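Succinate-semialdehyde dehydrogenase (Synechococcus sp., PDB 4ITA) probably catalyses the NADP-dependent oxidation of succinic semialdehyde to succinate, as a member of the aldehyde dehydrogenase family. Local coordinates at residues Asp235-Phe240 with Ser392-Asp397; Gln39-Thr44 with Gly150-Leu155. All coordinates share one frame; numbering follows the deposited sequence.

Contact 1: Asp235-Phe240 with Ser392-Asp397; sequences DPFVVF and SAWTND
This is a parallel pairing of strands 235-239 and 390-394, neighbours inside a mixed seven-stranded sheet, with Phe237, Val238 and Val239 facing Ser392, Ala393 and Trp394; every residue that touches across the contact is buried. Four backbone bonds set the register: Ser392 N to Pro236 O, Val238 N to Ser392 O, Trp394 N to Val238 O at 2.7 Å, and Phe240 N to Trp394 O. Side chains one strand apart then meet on each face. CG of Phe237 is anti to the backbone N (chi1 -168°), and the far end of its ring reaches the indole, CZ lying 3.1 Å from Trp394 NE1. The planes are inclined at 35°, an oblique aromatic pair. Trp394 NE1 lies over one face of the Phe237 ring, and its N-H is donated to Ser392 OG, 2.9 Å from NE1 and tilted out of the indole plane; that hydroxyl is also bonded to Gly417 O. Helix 245-257 packs against Trp394 on this face. On the other, Val238 CB meets Ala393 CB at 4.1 Å; both side chains touch Phe404 of helix 398-407, and Val238 also touches Ala378 of helix 375-383. Beyond the strand, Thr395 OG1 accepts from Asp397 N in an ST turn and is also hydrogen-bonded to Glu400 OE1, while Asp397 caps helix 398-407. Parallel strands covered by helices on both faces are characteristic of the alpha/beta catalytic domain of aldehyde dehydrogenases.

Contact 2: Gln39-Thr44 with Gly150-Leu155; sequences QAYRRT and GNVAVL. With EDO (1,2-ethanediol), chain S; EDO (1,2-ethanediol), chain F.
Arg42 and Gly150 bring their backbones to a CA–CA distance of 4.9 Å where the end of helix 24-41, turning through a type I beta turn from Tyr41 to Thr44, meets the Schellman motif that closes helix 137-149. Gly150 has a positive phi of 95°, at which a side chain would jam against the preceding carbonyl. The join shows how one aromatic ring can serve a whole junction. CG of Tyr41 is anti to its backbone N (chi1 -172°), and one side of the ring, CD2 and CE2, lies against the strand's approach. Gly150 O comes to the ring edge, 3.5 Å from CD2, and has no hydrogen-bonding partner in the model; Asn151 O approaches CE2 obliquely at 3.4 Å. Val152 CG1 adds apolar contact with Tyr41 CD2 at 4.1 Å, while the phenol OH is bonded to Leu147 O in the last turn of helix 137-149. An alanine in place of Tyr41 would probably leave a gap beside Gly150 and Val152 and deprive Leu147 O of its phenolic partner. Thr44 OG1 donates to Tyr41 O at 2.7 Å, joining Thr44 N on the same carbonyl. Arg42 O takes a weak bond from one ethanediol, which also reaches Ala149 O. Asn151 ND2 is bonded to Phe447 O and to a second ethanediol, while OD1 receives Gly124 N. The arrangement is a helix-to-strand turn of the Rossmann-like cofactor-binding domain, in which a Schellman glycine leads from helix 137-149 into parallel strand 152-156.

From the N terminus, the chain reaches Gln39-Thr44 at the end of helix 24-41, passes through further helices and strand 115-129, and returns at Gly150-Leu155, where contact 2 closes a loop with 105 residues between its segments. Only later does Asp235-Phe240 open contact 1, whose 151 intervening residues end at Ser392-Asp397. The two loops therefore follow in series, neither nesting nor crossing. Contact 2 joins the end of helix 24-41 to the turn entering strand 152-156, whereas contact 1 draws together two strands of a separate sheet. Their centres lie 43 Å apart on opposite sides of the chain's centre, so each ties together a different part of the fold: the cofactor-binding part and the catalytic part.

Contact 1: Asp235-Phe240 with Ser392-Asp397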
ATOM      1  N   ASP A 235     -14.574   1.588  18.048  1.00  6.65           N
ATOM      2  CA  ASP A 235     -14.317   0.207  18.411  1.00  7.19           C
ATOM      3  C   ASP A 235     -15.372  -0.331  19.365  1.00  6.60           C
ATOM      4  O   ASP A 235     -15.744   0.342  20.326  1.00  7.55           O
ATOM      5  CB  ASP A 235     -12.948   0.072  19.073  1.00  6.24           C
ATOM      6  CG  ASP A 235     -11.783   0.338  18.129  1.00  7.36           C
ATOM      7  OD1 ASP A 235     -11.978   0.742  16.958  1.00  7.81           O
ATOM      8  OD2 ASP A 235     -10.643   0.125  18.592  1.00  8.88           O
ATOM      9  N   PRO A 236     -15.832  -1.565  19.128  1.00  6.58           N
ATOM     10  CA  PRO A 236     -16.754  -2.212  20.061  1.00  6.02           C
ATOM     11  C   PRO A 236     -16.012  -2.803  21.261  1.00  7.43           C
ATOM     12  O   PRO A 236     -14.838  -3.176  21.175  1.00  7.15           O
ATOM     13  CB  PRO A 236     -17.360  -3.325  19.212  1.00  7.34           C
ATOM     14  CG  PRO A 236     -16.255  -3.696  18.278  1.00  6.35           C
ATOM     15  CD  PRO A 236     -15.564  -2.408  17.947  1.00  7.32           C
ATOM     16  N   PHE A 237     -16.714  -2.844  22.389  1.00  6.35           N
ATOM     17  CA  PHE A 237     -16.238  -3.482  23.606  1.00  7.42           C
ATOM     18  C   PHE A 237     -17.394  -4.394  24.006  1.00  7.24           C
ATOM     19  O   PHE A 237     -18.416  -3.936  24.538  1.00  7.28           O
ATOM     20  CB  PHE A 237     -15.957  -2.408  24.664  1.00  7.94           C
ATOM     21  CG  PHE A 237     -15.195  -2.897  25.879  1.00  6.52           C
ATOM     22  CD1 PHE A 237     -15.868  -3.420  26.975  1.00  7.89           C
ATOM     23  CD2 PHE A 237     -13.814  -2.778  25.944  1.00  6.64           C
ATOM     24  CE1 PHE A 237     -15.168  -3.832  28.100  1.00  7.39           C
ATOM     25  CE2 PHE A 237     -13.109  -3.201  27.062  1.00  8.34           C
ATOM     26  CZ  PHE A 237     -13.792  -3.728  28.145  1.00  7.39           C
ATOM     27  N   VAL A 238     -17.256  -5.673  23.682  1.00  7.20           N
ATOM     28  CA  VAL A 238     -18.343  -6.635  23.799  1.00  6.86           C
ATOM     29  C   VAL A 238     -18.173  -7.440  25.071  1.00  7.34           C
ATOM     30  O   VAL A 238     -17.101  -7.984  25.322  1.00  8.04           O
ATOM     31  CB  VAL A 238     -18.363  -7.585  22.584  1.00  7.05           C
ATOM     32  CG1 VAL A 238     -19.582  -8.479  22.654  1.00  8.24           C
ATOM     33  CG2 VAL A 238     -18.372  -6.800  21.265  1.00  8.19           C
ATOM     34  N   VAL A 239     -19.225  -7.501  25.885  1.00  7.17           N
ATOM     35  CA  VAL A 239     -19.150  -8.207  27.158  1.00  8.56           C
ATOM     36  C   VAL A 239     -20.208  -9.294  27.238  1.00  7.60           C
ATOM     37  O   VAL A 239     -21.402  -9.011  27.188  1.00  8.33           O
ATOM     38  CB  VAL A 239     -19.294  -7.243  28.353  1.00  7.51           C
ATOM     39  CG1 VAL A 239     -19.096  -7.992  29.669  1.00  9.73           C
ATOM     40  CG2 VAL A 239     -18.287  -6.105  28.240  1.00  8.70           C
ATOM     41  N   PHE A 240     -19.760 -10.539  27.359  1.00  7.76           N
ATOM     42  CA  PHE A 240     -20.664 -11.687  27.340  1.00  8.73           C
ATOM     43  C   PHE A 240     -20.783 -12.362  28.717  1.00  9.91           C
ATOM     44  O   PHE A 240     -20.025 -12.036  29.634  1.00 10.38           O
ATOM     45  CB  PHE A 240     -20.280 -12.637  26.189  1.00  8.86           C
ATOM     46  CG  PHE A 240     -21.162 -12.482  24.984  1.00  7.34           C
ATOM     47  CD1 PHE A 240     -21.495 -11.213  24.524  1.00  7.76           C
ATOM     48  CD2 PHE A 240     -21.681 -13.585  24.327  1.00  8.85           C
ATOM     49  CE1 PHE A 240     -22.318 -11.050  23.432  1.00  9.11           C
ATOM     50  CE2 PHE A 240     -22.512 -13.424  23.227  1.00 10.06           C
ATOM     51  CZ  PHE A 240     -22.834 -12.157  22.781  1.00  9.79           C
ATOM     52  N   SER A 392     -12.689  -5.258  21.077  1.00  7.26           N
ATOM     53  CA  SER A 392     -12.421  -6.002  22.303  1.00  8.55           C
ATOM     54  C   SER A 392     -13.649  -6.823  22.677  1.00  7.62           C
ATOM     55  O   SER A 392     -14.773  -6.318  22.610  1.00  7.87           O
ATOM     56  CB  SER A 392     -12.082  -5.012  23.420  1.00  8.55           C
ATOM     57  OG  SER A 392     -11.879  -5.654  24.667  1.00  9.13           O
ATOM     58  N   ALA A 393     -13.442  -8.084  23.057  1.00  7.00           N
ATOM     59  CA  ALA A 393     -14.548  -8.957  23.454  1.00  6.61           C
ATOM     60  C   ALA A 393     -14.185  -9.766  24.689  1.00  6.36           C
ATOM     61  O   ALA A 393     -13.053 -10.235  24.828  1.00  8.05           O
ATOM     62  CB  ALA A 393     -14.962  -9.875  22.304  1.00  9.01           C
ATOM     63  N   TRP A 394     -15.163  -9.906  25.580  1.00  6.76           N
ATOM     64  CA  TRP A 394     -14.959 -10.491  26.900  1.00  8.00           C
ATOM     65  C   TRP A 394     -15.838 -11.719  27.064  1.00  8.07           C
ATOM     66  O   TRP A 394     -17.063 -11.625  27.084  1.00  8.57           O
ATOM     67  CB  TRP A 394     -15.222  -9.448  27.988  1.00  8.53           C
ATOM     68  CG  TRP A 394     -14.231  -8.338  27.891  1.00  8.01           C
ATOM     69  CD1 TRP A 394     -14.148  -7.397  26.902  1.00  8.14           C
ATOM     70  CD2 TRP A 394     -13.143  -8.083  28.781  1.00  7.34           C
ATOM     71  NE1 TRP A 394     -13.077  -6.573  27.129  1.00  8.57           N
ATOM     72  CE2 TRP A 394     -12.446  -6.964  28.277  1.00  8.21           C
ATOM     73  CE3 TRP A 394     -12.697  -8.684  29.963  1.00  9.00           C
ATOM     74  CZ2 TRP A 394     -11.322  -6.434  28.919  1.00  8.65           C
ATOM     75  CZ3 TRP A 394     -11.581  -8.160  30.594  1.00  9.57           C
ATOM     76  CH2 TRP A 394     -10.909  -7.044  30.074  1.00  9.29           C
ATOM     77  N   THR A 395     -15.186 -12.871  27.143  1.00  8.77           N
ATOM     78  CA  THR A 395     -15.864 -14.150  27.246  1.00  9.06           C
ATOM     79  C   THR A 395     -14.820 -15.196  27.557  1.00  8.71           C
ATOM     80  O   THR A 395     -13.667 -15.081  27.139  1.00  9.63           O
ATOM     81  CB  THR A 395     -16.590 -14.535  25.936  1.00  8.01           C
ATOM     82  OG1 THR A 395     -16.994 -15.908  26.012  1.00  9.74           O
ATOM     83  CG2 THR A 395     -15.675 -14.348  24.726  1.00  9.47           C
ATOM     84  N   ASN A 396     -15.225 -16.220  28.297  1.00  9.39           N
ATOM     85  CA  ASN A 396     -14.335 -17.322  28.605  1.00 10.84           C
ATOM     86  C   ASN A 396     -14.798 -18.635  27.993  1.00 10.85           C
ATOM     87  O   ASN A 396     -14.324 -19.709  28.366  1.00 13.60           O
ATOM     88  CB  ASN A 396     -14.121 -17.418  30.109  1.00 11.66           C
ATOM     89  CG  ASN A 396     -13.271 -16.284  30.618  1.00 11.91           C
ATOM     90  OD1 ASN A 396     -12.078 -16.222  30.326  1.00 14.21           O
ATOM     91  ND2 ASN A 396     -13.882 -15.351  31.336  1.00 13.87           N
ATOM     92  N   ASP A 397     -15.716 -18.528  27.040  1.00 10.58           N
ATOM     93  CA  ASP A 397     -16.146 -19.668  26.239  1.00 10.04           C
ATOM     94  C   ASP A 397     -15.264 -19.742  24.996  1.00 12.74           C
ATOM     95  O   ASP A 397     -15.267 -18.820  24.186  1.00 11.05           O
ATOM     96  CB  ASP A 397     -17.609 -19.509  25.825  1.00 11.40           C
ATOM     97  CG  ASP A 397     -18.116 -20.693  25.027  1.00 14.14           C
ATOM     98  OD1 ASP A 397     -18.426 -21.730  25.650  1.00 27.03           O
ATOM     99  OD2 ASP A 397     -18.200 -20.603  23.785  1.00 20.13           O
TER

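Contact 2: Gln39-Thr44 with Gly150-Leu155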
ATOM      1  N   GLN A  39      20.975  11.046   0.346  1.00  8.29           N
ATOM      2  CA  GLN A  39      22.014  10.462  -0.492  1.00 10.79           C
ATOM      3  C   GLN A  39      23.175   9.929   0.339  1.00 10.08           C
ATOM      4  O   GLN A  39      23.764   8.899   0.003  1.00 12.43           O
ATOM      5  CB  GLN A  39      22.484  11.457  -1.555  1.00 12.30           C
ATOM      6  CG  GLN A  39      21.513  11.550  -2.710  1.00 15.07           C
ATOM      7  CD  GLN A  39      21.185  10.177  -3.284  1.00 20.78           C
ATOM      8  OE1 GLN A  39      22.071   9.346  -3.503  1.00 28.33           O
ATOM      9  NE2 GLN A  39      19.902   9.929  -3.513  1.00 31.03           N
ATOM     10  N   ALA A  40      23.464  10.592   1.456  1.00  9.15           N
ATOM     11  CA  ALA A  40      24.495  10.114   2.366  1.00  9.48           C
ATOM     12  C   ALA A  40      23.933   9.114   3.374  1.00  9.08           C
ATOM     13  O   ALA A  40      24.576   8.120   3.692  1.00 10.19           O
ATOM     14  CB  ALA A  40      25.153  11.276   3.087  1.00 12.96           C
ATOM     15  N   TYR A  41      22.722   9.375   3.859  1.00  8.54           N
ATOM     16  CA  TYR A  41      22.142   8.578   4.932  1.00  7.95           C
ATOM     17  C   TYR A  41      21.858   7.145   4.491  1.00  8.23           C
ATOM     18  O   TYR A  41      22.014   6.204   5.272  1.00  8.43           O
ATOM     19  CB  TYR A  41      20.887   9.253   5.495  1.00  7.38           C
ATOM     20  CG  TYR A  41      20.349   8.584   6.738  1.00  5.41           C
ATOM     21  CD1 TYR A  41      21.076   8.594   7.925  1.00  6.38           C
ATOM     22  CD2 TYR A  41      19.118   7.948   6.729  1.00  5.94           C
ATOM     23  CE1 TYR A  41      20.595   7.989   9.068  1.00  6.47           C
ATOM     24  CE2 TYR A  41      18.620   7.336   7.876  1.00  6.96           C
ATOM     25  CZ  TYR A  41      19.373   7.348   9.038  1.00  5.85           C
ATOM     26  OH  TYR A  41      18.898   6.749  10.180  1.00  7.52           O
ATOM     27  N   ARG A  42      21.471   6.977   3.231  1.00  7.76           N
ATOM     28  CA  ARG A  42      21.191   5.651   2.693  1.00 10.06           C
ATOM     29  C   ARG A  42      22.455   4.782   2.703  1.00  9.52           C
ATOM     30  O   ARG A  42      22.360   3.559   2.631  1.00 11.78           O
ATOM     31  CB  ARG A  42      20.589   5.753   1.279  1.00  9.52           C
ATOM     32  CG  ARG A  42      21.623   6.098   0.202  1.00  9.94           C
ATOM     33  CD  ARG A  42      21.033   6.660  -1.092  1.00 14.94           C
ATOM     34  NE  ARG A  42      20.102   5.763  -1.766  1.00 21.55           N
ATOM     35  CZ  ARG A  42      19.675   5.943  -3.014  1.00 20.43           C
ATOM     36  NH1 ARG A  42      20.123   6.975  -3.724  1.00 19.18           N
ATOM     37  NH2 ARG A  42      18.812   5.094  -3.555  1.00 22.96           N
ATOM     38  N   ARG A  43      23.624   5.406   2.803  1.00  8.96           N
ATOM     39  CA  ARG A  43      24.897   4.683   2.820  1.00 11.66           C
ATOM     40  C   ARG A  43      25.410   4.391   4.226  1.00 12.33           C
ATOM     41  O   ARG A  43      26.422   3.703   4.382  1.00 14.22           O
ATOM     42  CB  ARG A  43      25.968   5.455   2.041  1.00 15.08           C
ATOM     43  CG  ARG A  43      25.684   5.564   0.546  1.00 17.80           C
ATOM     44  CD  ARG A  43      26.642   6.518  -0.164  1.00 26.28           C
ATOM     45  NE  ARG A  43      28.008   6.002  -0.243  1.00 38.34           N
ATOM     46  CZ  ARG A  43      28.425   5.114  -1.142  1.00 44.33           C
ATOM     47  NH1 ARG A  43      27.579   4.621  -2.040  1.00 40.62           N
ATOM     48  NH2 ARG A  43      29.689   4.709  -1.138  1.00 45.26           N
ATOM     49  N   THR A  44      24.736   4.908   5.254  1.00  9.93           N
ATOM     50  CA  THR A  44      25.150   4.625   6.629  1.00 10.60           C
ATOM     51  C   THR A  44      24.927   3.167   6.986  1.00  9.38           C
ATOM     52  O   THR A  44      24.067   2.495   6.421  1.00 10.64           O
ATOM     53  CB  THR A  44      24.419   5.491   7.679  1.00 10.48           C
ATOM     54  OG1 THR A  44      22.997   5.284   7.593  1.00  8.98           O
ATOM     55  CG2 THR A  44      24.754   6.965   7.499  1.00  9.41           C
ATOM     56  N   GLY A 150      16.755   3.649   6.663  1.00  6.41           N
ATOM     57  CA  GLY A 150      17.562   4.520   5.826  1.00  6.70           C
ATOM     58  C   GLY A 150      16.774   5.544   5.025  1.00  5.59           C
ATOM     59  O   GLY A 150      17.355   6.233   4.187  1.00  7.16           O
ATOM     60  N   ASN A 151      15.466   5.633   5.254  1.00  5.68           N
ATOM     61  CA  ASN A 151      14.682   6.743   4.724  1.00  5.25           C
ATOM     62  C   ASN A 151      15.016   8.026   5.478  1.00  5.82           C
ATOM     63  O   ASN A 151      15.585   7.991   6.573  1.00  6.66           O
ATOM     64  CB  ASN A 151      13.184   6.474   4.894  1.00  7.20           C
ATOM     65  CG  ASN A 151      12.627   5.467   3.896  1.00  7.25           C
ATOM     66  OD1 ASN A 151      13.052   5.397   2.743  1.00  6.55           O
ATOM     67  ND2 ASN A 151      11.635   4.700   4.335  1.00 10.31           N
ATOM     68  N   VAL A 152      14.668   9.165   4.888  1.00  5.93           N
ATOM     69  CA  VAL A 152      14.619  10.403   5.657  1.00  6.83           C
ATOM     70  C   VAL A 152      13.158  10.842   5.731  1.00  6.67           C
ATOM     71  O   VAL A 152      12.308  10.345   4.975  1.00  6.56           O
ATOM     72  CB  VAL A 152      15.524  11.511   5.084  1.00  6.25           C
ATOM     73  CG1 VAL A 152      16.962  11.026   5.019  1.00  7.11           C
ATOM     74  CG2 VAL A 152      15.037  11.970   3.714  1.00  8.23           C
ATOM     75  N   ALA A 153      12.849  11.743   6.659  1.00  5.93           N
ATOM     76  CA  ALA A 153      11.460  12.088   6.897  1.00  6.67           C
ATOM     77  C   ALA A 153      11.245  13.569   7.096  1.00  5.68           C
ATOM     78  O   ALA A 153      12.075  14.266   7.684  1.00  5.74           O
ATOM     79  CB  ALA A 153      10.932  11.327   8.096  1.00  9.36           C
ATOM     80  N   VAL A 154      10.115  14.043   6.590  1.00  5.52           N
ATOM     81  CA  VAL A 154       9.618  15.371   6.920  1.00  5.83           C
ATOM     82  C   VAL A 154       8.280  15.193   7.618  1.00  5.42           C
ATOM     83  O   VAL A 154       7.431  14.422   7.166  1.00  6.87           O
ATOM     84  CB  VAL A 154       9.529  16.314   5.684  1.00  6.68           C
ATOM     85  CG1 VAL A 154      10.929  16.619   5.158  1.00  7.42           C
ATOM     86  CG2 VAL A 154       8.655  15.708   4.574  1.00  6.95           C
ATOM     87  N   LEU A 155       8.120  15.886   8.738  1.00  6.27           N
ATOM     88  CA  LEU A 155       6.927  15.774   9.570  1.00  5.82           C
ATOM     89  C   LEU A 155       6.076  17.028   9.484  1.00  5.62           C
ATOM     90  O   LEU A 155       6.562  18.126   9.757  1.00  7.22           O
ATOM     91  CB  LEU A 155       7.333  15.575  11.027  1.00  6.26           C
ATOM     92  CG  LEU A 155       6.239  15.745  12.087  1.00  7.31           C
ATOM     93  CD1 LEU A 155       5.163  14.668  11.995  1.00  7.89           C
ATOM     94  CD2 LEU A 155       6.849  15.791  13.489  1.00  7.76           C
TER
HETATM   95  C1  EDO S 517      20.119   1.741   3.077  1.00 19.10           C
HETATM   96  O1  EDO S 517      20.541   1.654   1.705  1.00 22.71           O
HETATM   97  C2  EDO S 517      19.961   0.377   3.745  1.00 15.37           C
HETATM   98  O2  EDO S 517      18.778   0.328   4.561  1.00 18.56           O
HETATM   99  C1  EDO F 504      10.264   2.654   7.029  1.00 10.49           C
HETATM  100  O1  EDO F 504       9.769   3.946   6.616  1.00 11.39           O
HETATM  101  C2  EDO F 504       9.871   1.572   6.035  1.00  9.57           C
HETATM  102  O2  EDO F 504       8.463   1.350   6.203  1.00 13.60           O